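Local coordinates for protein insecticidal Delta-Endotoxin Cry8Ea1 (Bacillus Thuringiensis, PDB 3EB7) that kills larvae of the underground pest Holotrichia parallela, probably by forming pores in gut cell membranes as other three-domain Cry toxins do, at residues A198-Y204 against F263-E267; W256-P261 against I422-V427; V515-G519 against F555-T561. All blocks are in the same frame, centred on the assembly; numbering follows the deposited sequence.

Interaction 1 (A198-Y204 against F263-E267); sequences AKQWVEY and FNTLE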
loop_
_atom_site.group_PDB
_atom_site.type_symbol
_atom_site.label_atom_id
_atom_site.label_comp_id
_atom_site.label_asym_id
_atom_site.label_seq_id
_atom_site.Cartn_x
_atom_site.Cartn_y
_atom_site.Cartn_z
ATOM N N ALA A 198 0.066 9.415 24.219
ATOM C CA ALA A 198 -0.166 8.111 23.566
ATOM C C ALA A 198 -1.519 8.021 22.839
ATOM O O ALA A 198 -1.620 7.369 21.828
ATOM C CB ALA A 198 0.020 6.952 24.587
ATOM N N LYS A 199 -2.536 8.714 23.329
ATOM C CA LYS A 199 -3.844 8.724 22.715
ATOM C C LYS A 199 -3.727 9.408 21.371
ATOM O O LYS A 199 -4.203 8.882 20.363
ATOM C CB LYS A 199 -4.838 9.470 23.602
ATOM C CG LYS A 199 -6.262 9.603 23.056
ATOM C CD LYS A 199 -7.094 10.407 24.023
ATOM C CE LYS A 199 -8.445 10.841 23.409
ATOM N NZ LYS A 199 -9.581 10.026 23.902
ATOM N N GLN A 200 -3.076 10.574 21.347
ATOM C CA GLN A 200 -2.785 11.251 20.092
ATOM C C GLN A 200 -1.986 10.365 19.141
ATOM O O GLN A 200 -2.246 10.348 17.962
ATOM C CB GLN A 200 -2.025 12.517 20.386
ATOM C CG GLN A 200 -2.927 13.613 20.997
ATOM C CD GLN A 200 -2.134 14.774 21.541
ATOM O OE1 GLN A 200 -0.995 14.622 21.966
ATOM N NE2 GLN A 200 -2.746 15.945 21.555
ATOM N N TRP A 201 -1.014 9.605 19.651
ATOM C CA TRP A 201 -0.293 8.700 18.770
ATOM C C TRP A 201 -1.246 7.685 18.067
ATOM O O TRP A 201 -1.152 7.468 16.867
ATOM C CB TRP A 201 0.860 8.014 19.502
ATOM C CG TRP A 201 1.693 7.287 18.509
ATOM C CD1 TRP A 201 2.798 7.755 17.853
ATOM C CD2 TRP A 201 1.467 5.947 18.024
ATOM N NE1 TRP A 201 3.256 6.793 16.982
ATOM C CE2 TRP A 201 2.472 5.672 17.086
ATOM C CE3 TRP A 201 0.512 4.958 18.311
ATOM C CZ2 TRP A 201 2.559 4.450 16.420
ATOM C CZ3 TRP A 201 0.582 3.736 17.637
ATOM C CH2 TRP A 201 1.601 3.493 16.709
ATOM N N VAL A 202 -2.163 7.084 18.827
ATOM C CA VAL A 202 -3.181 6.156 18.246
ATOM C C VAL A 202 -3.955 6.805 17.080
ATOM O O VAL A 202 -4.142 6.188 16.023
ATOM C CB VAL A 202 -4.149 5.615 19.349
ATOM C CG1 VAL A 202 -5.263 4.735 18.747
ATOM C CG2 VAL A 202 -3.381 4.849 20.378
ATOM N N GLU A 203 -4.344 8.060 17.263
ATOM C CA GLU A 203 -5.075 8.833 16.253
ATOM C C GLU A 203 -4.239 9.105 15.016
ATOM O O GLU A 203 -4.684 8.941 13.866
ATOM C CB GLU A 203 -5.575 10.149 16.870
ATOM C CG GLU A 203 -6.544 9.887 18.050
ATOM C CD GLU A 203 -6.822 11.114 18.943
ATOM O OE1 GLU A 203 -7.721 11.001 19.786
ATOM O OE2 GLU A 203 -6.170 12.173 18.824
ATOM N N TYR A 204 -2.999 9.499 15.266
ATOM C CA TYR A 204 -2.064 9.844 14.207
ATOM C C TYR A 204 -1.775 8.589 13.363
ATOM O O TYR A 204 -1.842 8.602 12.148
ATOM C CB TYR A 204 -0.798 10.388 14.918
ATOM C CG TYR A 204 0.426 10.605 14.076
ATOM C CD1 TYR A 204 1.333 9.561 13.842
ATOM C CD2 TYR A 204 0.679 11.856 13.507
ATOM C CE1 TYR A 204 2.486 9.762 13.076
ATOM C CE2 TYR A 204 1.804 12.078 12.756
ATOM C CZ TYR A 204 2.723 11.036 12.544
ATOM O OH TYR A 204 3.862 11.287 11.774
ATOM N N PHE A 263 4.088 10.441 22.813
ATOM C CA PHE A 263 4.016 10.325 21.367
ATOM C C PHE A 263 5.346 9.877 20.713
ATOM O O PHE A 263 5.380 8.846 19.991
ATOM C CB PHE A 263 3.596 11.665 20.748
ATOM C CG PHE A 263 3.265 11.573 19.269
ATOM C CD1 PHE A 263 1.934 11.495 18.847
ATOM C CD2 PHE A 263 4.273 11.541 18.304
ATOM C CE1 PHE A 263 1.621 11.396 17.499
ATOM C CE2 PHE A 263 3.973 11.434 16.946
ATOM C CZ PHE A 263 2.640 11.369 16.542
ATOM N N ASN A 264 6.407 10.673 20.933
ATOM C CA ASN A 264 7.718 10.405 20.325
ATOM C C ASN A 264 8.274 9.071 20.763
ATOM O O ASN A 264 8.909 8.366 19.954
ATOM C CB ASN A 264 8.746 11.492 20.603
ATOM C CG ASN A 264 8.402 12.823 19.937
ATOM O OD1 ASN A 264 7.720 12.879 18.911
ATOM N ND2 ASN A 264 8.900 13.912 20.525
ATOM N N THR A 265 8.071 8.712 22.024
ATOM C CA THR A 265 8.535 7.402 22.491
ATOM C C THR A 265 7.804 6.263 21.742
ATOM O O THR A 265 8.425 5.287 21.352
ATOM C CB THR A 265 8.304 7.269 23.991
ATOM O OG1 THR A 265 8.842 8.422 24.667
ATOM C CG2 THR A 265 8.910 6.006 24.539
ATOM N N LEU A 266 6.492 6.390 21.541
ATOM C CA LEU A 266 5.721 5.387 20.779
ATOM C C LEU A 266 6.135 5.309 19.303
ATOM O O LEU A 266 6.281 4.211 18.767
ATOM C CB LEU A 266 4.206 5.623 20.877
ATOM C CG LEU A 266 3.608 5.493 22.284
ATOM C CD1 LEU A 266 2.108 5.398 22.171
ATOM C CD2 LEU A 266 4.180 4.213 23.045
ATOM N N GLU A 267 6.299 6.458 18.663
ATOM C CA GLU A 267 6.675 6.490 17.254
ATOM C C GLU A 267 8.045 5.823 17.040
ATOM O O GLU A 267 8.235 5.060 16.105
ATOM C CB GLU A 267 6.664 7.928 16.699
ATOM C CG GLU A 267 6.935 8.036 15.198
ATOM C CD GLU A 267 5.792 7.480 14.279
ATOM O OE1 GLU A 267 4.677 7.168 14.756
ATOM O OE2 GLU A 267 6.008 7.371 13.046
#

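Interaction 2 (W256-P261 against I422-V427); sequences WYDSAP and IRNPDV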
loop_
_atom_site.group_PDB
_atom_site.type_symbol
_atom_site.label_atom_id
_atom_site.label_comp_id
_atom_site.label_asym_id
_atom_site.label_seq_id
_atom_site.Cartn_x
_atom_site.Cartn_y
_atom_site.Cartn_z
ATOM N N TRP A 256 -5.444 1.855 27.955
ATOM C CA TRP A 256 -4.028 1.533 28.136
ATOM C C TRP A 256 -3.166 2.806 28.101
ATOM O O TRP A 256 -2.167 2.915 28.823
ATOM C CB TRP A 256 -3.564 0.475 27.102
ATOM C CG TRP A 256 -3.533 0.963 25.677
ATOM C CD1 TRP A 256 -4.522 0.846 24.741
ATOM C CD2 TRP A 256 -2.450 1.658 25.036
ATOM N NE1 TRP A 256 -4.112 1.388 23.544
ATOM C CE2 TRP A 256 -2.850 1.905 23.699
ATOM C CE3 TRP A 256 -1.174 2.078 25.462
ATOM C CZ2 TRP A 256 -2.037 2.577 22.790
ATOM C CZ3 TRP A 256 -0.364 2.740 24.577
ATOM C CH2 TRP A 256 -0.782 2.964 23.235
ATOM N N TYR A 257 -3.600 3.778 27.305
ATOM C CA TYR A 257 -2.861 5.019 27.047
ATOM C C TYR A 257 -3.100 6.119 28.057
ATOM O O TYR A 257 -2.632 7.241 27.895
ATOM C CB TYR A 257 -3.166 5.522 25.634
ATOM C CG TYR A 257 -4.632 5.741 25.279
ATOM C CD1 TYR A 257 -5.458 6.563 26.057
ATOM C CD2 TYR A 257 -5.159 5.204 24.118
ATOM C CE1 TYR A 257 -6.778 6.799 25.712
ATOM C CE2 TYR A 257 -6.480 5.417 23.762
ATOM C CZ TYR A 257 -7.279 6.204 24.566
ATOM O OH TYR A 257 -8.572 6.425 24.218
ATOM N N ASP A 258 -3.844 5.790 29.103
ATOM C CA ASP A 258 -4.074 6.706 30.232
ATOM C C ASP A 258 -2.770 6.949 30.959
ATOM O O ASP A 258 -2.561 8.016 31.523
ATOM C CB ASP A 258 -5.038 6.073 31.246
ATOM C CG ASP A 258 -6.503 6.198 30.843
ATOM O OD1 ASP A 258 -6.826 6.943 29.869
ATOM O OD2 ASP A 258 -7.325 5.527 31.536
ATOM N N SER A 259 -1.920 5.927 31.019
ATOM C CA SER A 259 -0.617 6.112 31.652
ATOM C C SER A 259 0.450 5.374 30.857
ATOM O O SER A 259 0.731 4.216 31.092
ATOM C CB SER A 259 -0.671 5.707 33.119
ATOM O OG SER A 259 0.521 6.071 33.786
ATOM N N ALA A 260 1.023 6.068 29.877
ATOM C CA ALA A 260 1.865 5.437 28.866
ATOM C C ALA A 260 2.910 6.453 28.406
ATOM O O ALA A 260 2.778 7.612 28.731
ATOM C CB ALA A 260 1.017 5.001 27.716
ATOM N N PRO A 261 3.948 6.012 27.654
ATOM C CA PRO A 261 4.987 6.934 27.142
ATOM C C PRO A 261 4.457 8.027 26.166
ATOM O O PRO A 261 3.369 7.917 25.617
ATOM C CB PRO A 261 5.968 5.995 26.400
ATOM C CG PRO A 261 5.645 4.658 26.833
ATOM C CD PRO A 261 4.228 4.617 27.277
ATOM N N ILE A 422 5.593 -2.395 23.754
ATOM C CA ILE A 422 6.050 -1.635 24.917
ATOM C C ILE A 422 5.579 -2.368 26.169
ATOM O O ILE A 422 4.628 -3.146 26.105
ATOM C CB ILE A 422 5.499 -0.158 24.949
ATOM C CG1 ILE A 422 3.967 -0.150 25.053
ATOM C CG2 ILE A 422 5.957 0.616 23.740
ATOM C CD1 ILE A 422 3.314 1.231 25.133
ATOM N N ARG A 423 6.228 -2.079 27.296
ATOM C CA ARG A 423 5.906 -2.604 28.631
ATOM C C ARG A 423 5.209 -1.536 29.463
ATOM O O ARG A 423 5.416 -0.351 29.227
ATOM C CB ARG A 423 7.195 -2.978 29.375
ATOM C CG ARG A 423 7.597 -4.466 29.306
ATOM C CD ARG A 423 6.610 -5.302 30.068
ATOM N NE ARG A 423 7.259 -6.161 31.030
ATOM C CZ ARG A 423 6.647 -6.824 32.009
ATOM N NH1 ARG A 423 5.320 -6.759 32.202
ATOM N NH2 ARG A 423 7.407 -7.557 32.806
ATOM N N ASN A 424 4.417 -1.967 30.462
ATOM C CA ASN A 424 3.739 -1.074 31.423
ATOM C C ASN A 424 3.265 0.219 30.820
ATOM O O ASN A 424 3.893 1.258 31.066
ATOM C CB ASN A 424 4.644 -0.679 32.599
ATOM C CG ASN A 424 5.447 -1.818 33.140
ATOM O OD1 ASN A 424 6.579 -1.601 33.610
ATOM N ND2 ASN A 424 4.894 -3.038 33.096
ATOM N N PRO A 425 2.153 0.175 30.061
ATOM C CA PRO A 425 1.319 -1.025 29.839
ATOM C C PRO A 425 1.889 -1.998 28.764
ATOM O O PRO A 425 2.586 -1.558 27.847
ATOM C CB PRO A 425 -0.008 -0.429 29.402
ATOM C CG PRO A 425 0.385 0.826 28.687
ATOM C CD PRO A 425 1.632 1.349 29.351
ATOM N N ASP A 426 1.613 -3.299 28.905
ATOM C CA ASP A 426 2.154 -4.339 28.005
ATOM C C ASP A 426 1.295 -4.385 26.752
ATOM O O ASP A 426 0.196 -4.992 26.742
ATOM C CB ASP A 426 2.185 -5.703 28.702
ATOM C CG ASP A 426 3.012 -5.688 30.007
ATOM O OD1 ASP A 426 3.977 -4.886 30.109
ATOM O OD2 ASP A 426 2.718 -6.486 30.933
ATOM N N VAL A 427 1.760 -3.674 25.730
ATOM C CA VAL A 427 0.989 -3.481 24.525
ATOM C C VAL A 427 1.795 -3.757 23.234
ATOM O O VAL A 427 2.733 -3.027 22.920
ATOM C CB VAL A 427 0.355 -2.042 24.443
ATOM C CG1 VAL A 427 -0.500 -1.921 23.216
ATOM C CG2 VAL A 427 -0.471 -1.708 25.663
#

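Interaction 3 (V515-G519 against F555-T561); sequences VVRGG and FNQAQDT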
loop_
_atom_site.group_PDB
_atom_site.type_symbol
_atom_site.label_atom_id
_atom_site.label_comp_id
_atom_site.label_asym_id
_atom_site.label_seq_id
_atom_site.Cartn_x
_atom_site.Cartn_y
_atom_site.Cartn_z
ATOM N N VAL A 515 23.372 -2.830 -14.559
ATOM C CA VAL A 515 22.566 -3.958 -14.154
ATOM C C VAL A 515 23.455 -5.192 -14.219
ATOM O O VAL A 515 24.000 -5.507 -15.269
ATOM C CB VAL A 515 21.400 -4.120 -15.146
ATOM C CG1 VAL A 515 20.445 -5.230 -14.695
ATOM C CG2 VAL A 515 20.674 -2.778 -15.288
ATOM N N VAL A 516 23.638 -5.838 -13.076
ATOM C CA VAL A 516 24.421 -7.056 -12.979
ATOM C C VAL A 516 23.430 -8.253 -12.844
ATOM O O VAL A 516 22.594 -8.344 -11.912
ATOM C CB VAL A 516 25.428 -6.946 -11.788
ATOM C CG1 VAL A 516 26.290 -8.181 -11.637
ATOM C CG2 VAL A 516 26.298 -5.676 -11.909
ATOM N N ARG A 517 23.498 -9.139 -13.817
ATOM C CA ARG A 517 22.684 -10.335 -13.830
ATOM C C ARG A 517 23.546 -11.566 -13.569
ATOM O O ARG A 517 24.547 -11.824 -14.274
ATOM C CB ARG A 517 21.925 -10.483 -15.153
ATOM C CG ARG A 517 20.931 -11.652 -15.135
ATOM C CD ARG A 517 21.558 -12.969 -15.550
ATOM N NE ARG A 517 21.677 -13.062 -17.008
ATOM C CZ ARG A 517 22.818 -12.945 -17.694
ATOM N NH1 ARG A 517 23.982 -12.722 -17.075
ATOM N NH2 ARG A 517 22.798 -13.064 -19.006
ATOM N N GLY A 518 23.124 -12.344 -12.568
ATOM C CA GLY A 518 23.844 -13.531 -12.157
ATOM C C GLY A 518 25.320 -13.319 -11.836
ATOM O O GLY A 518 26.092 -14.274 -11.879
ATOM N N GLY A 519 25.724 -12.090 -11.517
ATOM C CA GLY A 519 27.139 -11.772 -11.270
ATOM C C GLY A 519 27.863 -11.029 -12.400
ATOM O O GLY A 519 28.940 -10.448 -12.198
ATOM N N PHE A 555 18.124 -14.542 -18.588
ATOM C CA PHE A 555 18.604 -15.138 -17.358
ATOM C C PHE A 555 19.343 -16.462 -17.600
ATOM O O PHE A 555 19.086 -17.156 -18.560
ATOM C CB PHE A 555 17.449 -15.295 -16.362
ATOM C CG PHE A 555 16.902 -13.981 -15.893
ATOM C CD1 PHE A 555 15.752 -13.449 -16.470
ATOM C CD2 PHE A 555 17.561 -13.267 -14.916
ATOM C CE1 PHE A 555 15.265 -12.231 -16.074
ATOM C CE2 PHE A 555 17.086 -12.062 -14.502
ATOM C CZ PHE A 555 15.932 -11.527 -15.082
ATOM N N ASN A 556 20.244 -16.812 -16.706
ATOM C CA ASN A 556 21.022 -18.027 -16.776
ATOM C C ASN A 556 20.207 -19.238 -16.288
ATOM O O ASN A 556 20.273 -20.339 -16.869
ATOM C CB ASN A 556 22.284 -17.873 -15.917
ATOM C CG ASN A 556 23.217 -16.764 -16.402
ATOM O OD1 ASN A 556 23.238 -16.426 -17.581
ATOM N ND2 ASN A 556 24.024 -16.219 -15.486
ATOM N N GLN A 557 19.456 -19.049 -15.206
ATOM C CA GLN A 557 18.710 -20.161 -14.636
ATOM C C GLN A 557 17.438 -19.692 -13.959
ATOM O O GLN A 557 17.177 -18.471 -13.915
ATOM C CB GLN A 557 19.586 -21.017 -13.712
ATOM C CG GLN A 557 19.758 -20.520 -12.334
ATOM C CD GLN A 557 20.967 -19.641 -12.152
ATOM O OE1 GLN A 557 21.216 -18.730 -12.940
ATOM N NE2 GLN A 557 21.725 -19.895 -11.083
ATOM N N ALA A 558 16.652 -20.666 -13.467
ATOM C CA ALA A 558 15.338 -20.418 -12.873
ATOM C C ALA A 558 15.458 -19.549 -11.610
ATOM O O ALA A 558 14.631 -18.684 -11.358
ATOM C CB ALA A 558 14.634 -21.729 -12.588
ATOM N N GLN A 559 16.523 -19.765 -10.856
ATOM C CA GLN A 559 16.802 -19.013 -9.658
ATOM C C GLN A 559 17.992 -18.136 -10.007
ATOM O O GLN A 559 19.125 -18.617 -9.999
ATOM C CB GLN A 559 17.169 -19.966 -8.517
ATOM C CG GLN A 559 15.975 -20.591 -7.788
ATOM C CD GLN A 559 15.284 -21.657 -8.604
ATOM O OE1 GLN A 559 15.805 -22.786 -8.735
ATOM N NE2 GLN A 559 14.083 -21.322 -9.155
ATOM N N ASP A 560 17.727 -16.872 -10.353
ATOM C CA ASP A 560 18.765 -15.935 -10.790
ATOM C C ASP A 560 18.788 -14.684 -9.897
ATOM O O ASP A 560 17.948 -14.523 -8.995
ATOM C CB ASP A 560 18.591 -15.581 -12.289
ATOM C CG ASP A 560 19.940 -15.522 -13.062
ATOM O OD1 ASP A 560 21.008 -15.224 -12.497
ATOM O OD2 ASP A 560 19.935 -15.754 -14.267
ATOM N N THR A 561 19.781 -13.829 -10.098
ATOM C CA THR A 561 19.893 -12.636 -9.287
ATOM C C THR A 561 19.973 -11.432 -10.176
ATOM O O THR A 561 20.328 -11.557 -11.332
ATOM C CB THR A 561 21.130 -12.641 -8.398
ATOM O OG1 THR A 561 22.263 -12.849 -9.219
ATOM C CG2 THR A 561 21.066 -13.752 -7.377
HETATM O O HOH W 1 23.615 -10.515 -9.828
#

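Interaction 1 (A198-Y204 against F263-E267)
Two helix beginnings meet at the junction of the helical N-terminal domain and the next domain: helix 198-220 and the short helix 263-270. Their segment axes cross at -49° and approach to 8.8 Å, a gap filled mainly by three aromatic rings. Trp201, Tyr204 and Phe263 all adopt chi1 t. Phe263 starts out sideways, yet this rotamer carries its ring between the other two. It offers a face to the edge of Trp201 (five-membered ring centroid 4.8 Å from that of Phe263, planes at 65°) and its own edge to the face of Tyr204 (centroids 4.8 Å, planes at 79°), giving two T-shaped pairs in series. Leu266, chi1 m and chi2 t, sets CB over the Trp201 pyrrole, 3.8 Å from its centroid and 10° off the normal, a CH-pi contact; Leu266 CD1 lies 3.6 Å from Ala198 CB. Glu267 combines chi1 t with chi2 p, which brings its carboxylate back to the indole edge, where Trp201 NE1 donates to Glu267 OE1 (2.7 Å, 150°). Glu267 OE2 forms a salt bridge with Arg208. The interface is thus apolar in bulk, while one carboxylate, engaged through both oxygens, holds the indole N-H and links the helices by charge.

Interaction 2 (W256-P261 against I422-V427)
The backbone of 422-427 turns back on itself: Ile422 N donates to Val427 O (3.0 Å) and Val427 N to Ile422 O (2.9 Å), so these two residues are a hydrogen-bonded antiparallel pair closing a four-residue turn. Within the turn Asn424 takes a positive phi (36/76) and the peptide before Pro425 is cis. The opposing segment, 256-261, is irregular and becomes extended at Ser259 (-140/89) and Ala260 (-150/168). The CA atoms come nearest at Trp256 and Pro425, 6.2 Å apart. The turn itself is braced by Asp426, whose OD2 forms a salt bridge with Arg423 NH1 (2.9 Å) and a second one with Lys300. This is the hairpin between strands 414-422 and 427-434 in the domain that, in three-domain Cry toxins, is a beta-prism; the partner loop leads directly into helix 263-270. Between the two segments the contact is apolar packing. Trp256 points toward the hairpin with Val427 CG1 over one face of its indole and Pro425 CG at the ring edge, 3.8 Å from Trp256 CE3. The same proline carbon, Pro425 CG, lies 3.3 Å from Trp256 O, while Pro425 CD approaches Ala260 CB at 4.0 Å and Ser259 O at 3.5 Å. Ile422, with chi1 p and chi2 t, extends CD1 to 4.0 Å from Trp256 CZ3 and 4.1 Å from Pro261 CD. Trp256 also touches Val202 of helix 198-220, and both Trp256 and Ile422 rest on Leu266 of helix 263-270.

Interaction 3 (V515-G519 against F555-T561)
Strand 511-517 reaches this contact with Val516, whose backbone still pairs with Lys563 of the neighbouring strand 559-567; the two short strand segments run antiparallel, at 152°. Val516 O accepts a hydrogen bond from a water (3.2 Å) that also binds Thr561 OG1 (2.8 Å). Arg517 lays its side chain against the opposing loop: CG lies 3.7 Å from Phe555 CD2, and Asn556 OD1 sits over one face of the guanidinium, 3.5 Å from Arg517 CZ. Asp560 OD2 is 4.2 Å from Arg517 NE and well out of the guanidinium plane, so the attraction is of charge alone; NE bonds instead to Thr554 O. Next comes the turn of the hairpin 511-517/520-527, at the edge of a five-stranded sheet in the C-terminal domain, a beta-sandwich in three-domain Cry toxins. Gly518 (53/22) and Gly519 (104/-15) have the angles of a type I' turn. Gly518 N donates to Thr561 O (3.2 Å, 172°), carrying the strand pairing into the turn. A CB on Gly518 would fall 2.8 Å from Asn556 ND2 and 2.9 Å from Asp560 OD1, so the close fit, like the positive phi, favours glycine. Asp560 holds the facing loop in shape, its OD2 accepting from Asn556 N (2.7 Å) and its OD1 from Thr561 N (3.0 Å). At Gly519 the backbone N donates to the same water (3.1 Å).

In the fold
From the N terminus, 198-204 opens interaction 1 and 256-261 opens interaction 2 before 263-267 closes the first; 422-427 then closes the second, so the two loops cross. The 58 residues spanned by interaction 1 include the passage from the helical domain to the second, whereas interaction 2 spans 160 residues, many of them in strands of that second domain. The two touch directly, through Val202 CG2 and Trp256 CZ2 (3.6 Å) and through Leu266 CD2 and Ile422 CD1 (3.7 Å), forming a continuous packing from helix to hairpin. Interaction 3 follows in series and closes a 35-residue excursion within the C-terminal domain, its centre about 44 Å and about 48 Å from those of interactions 1 and 2.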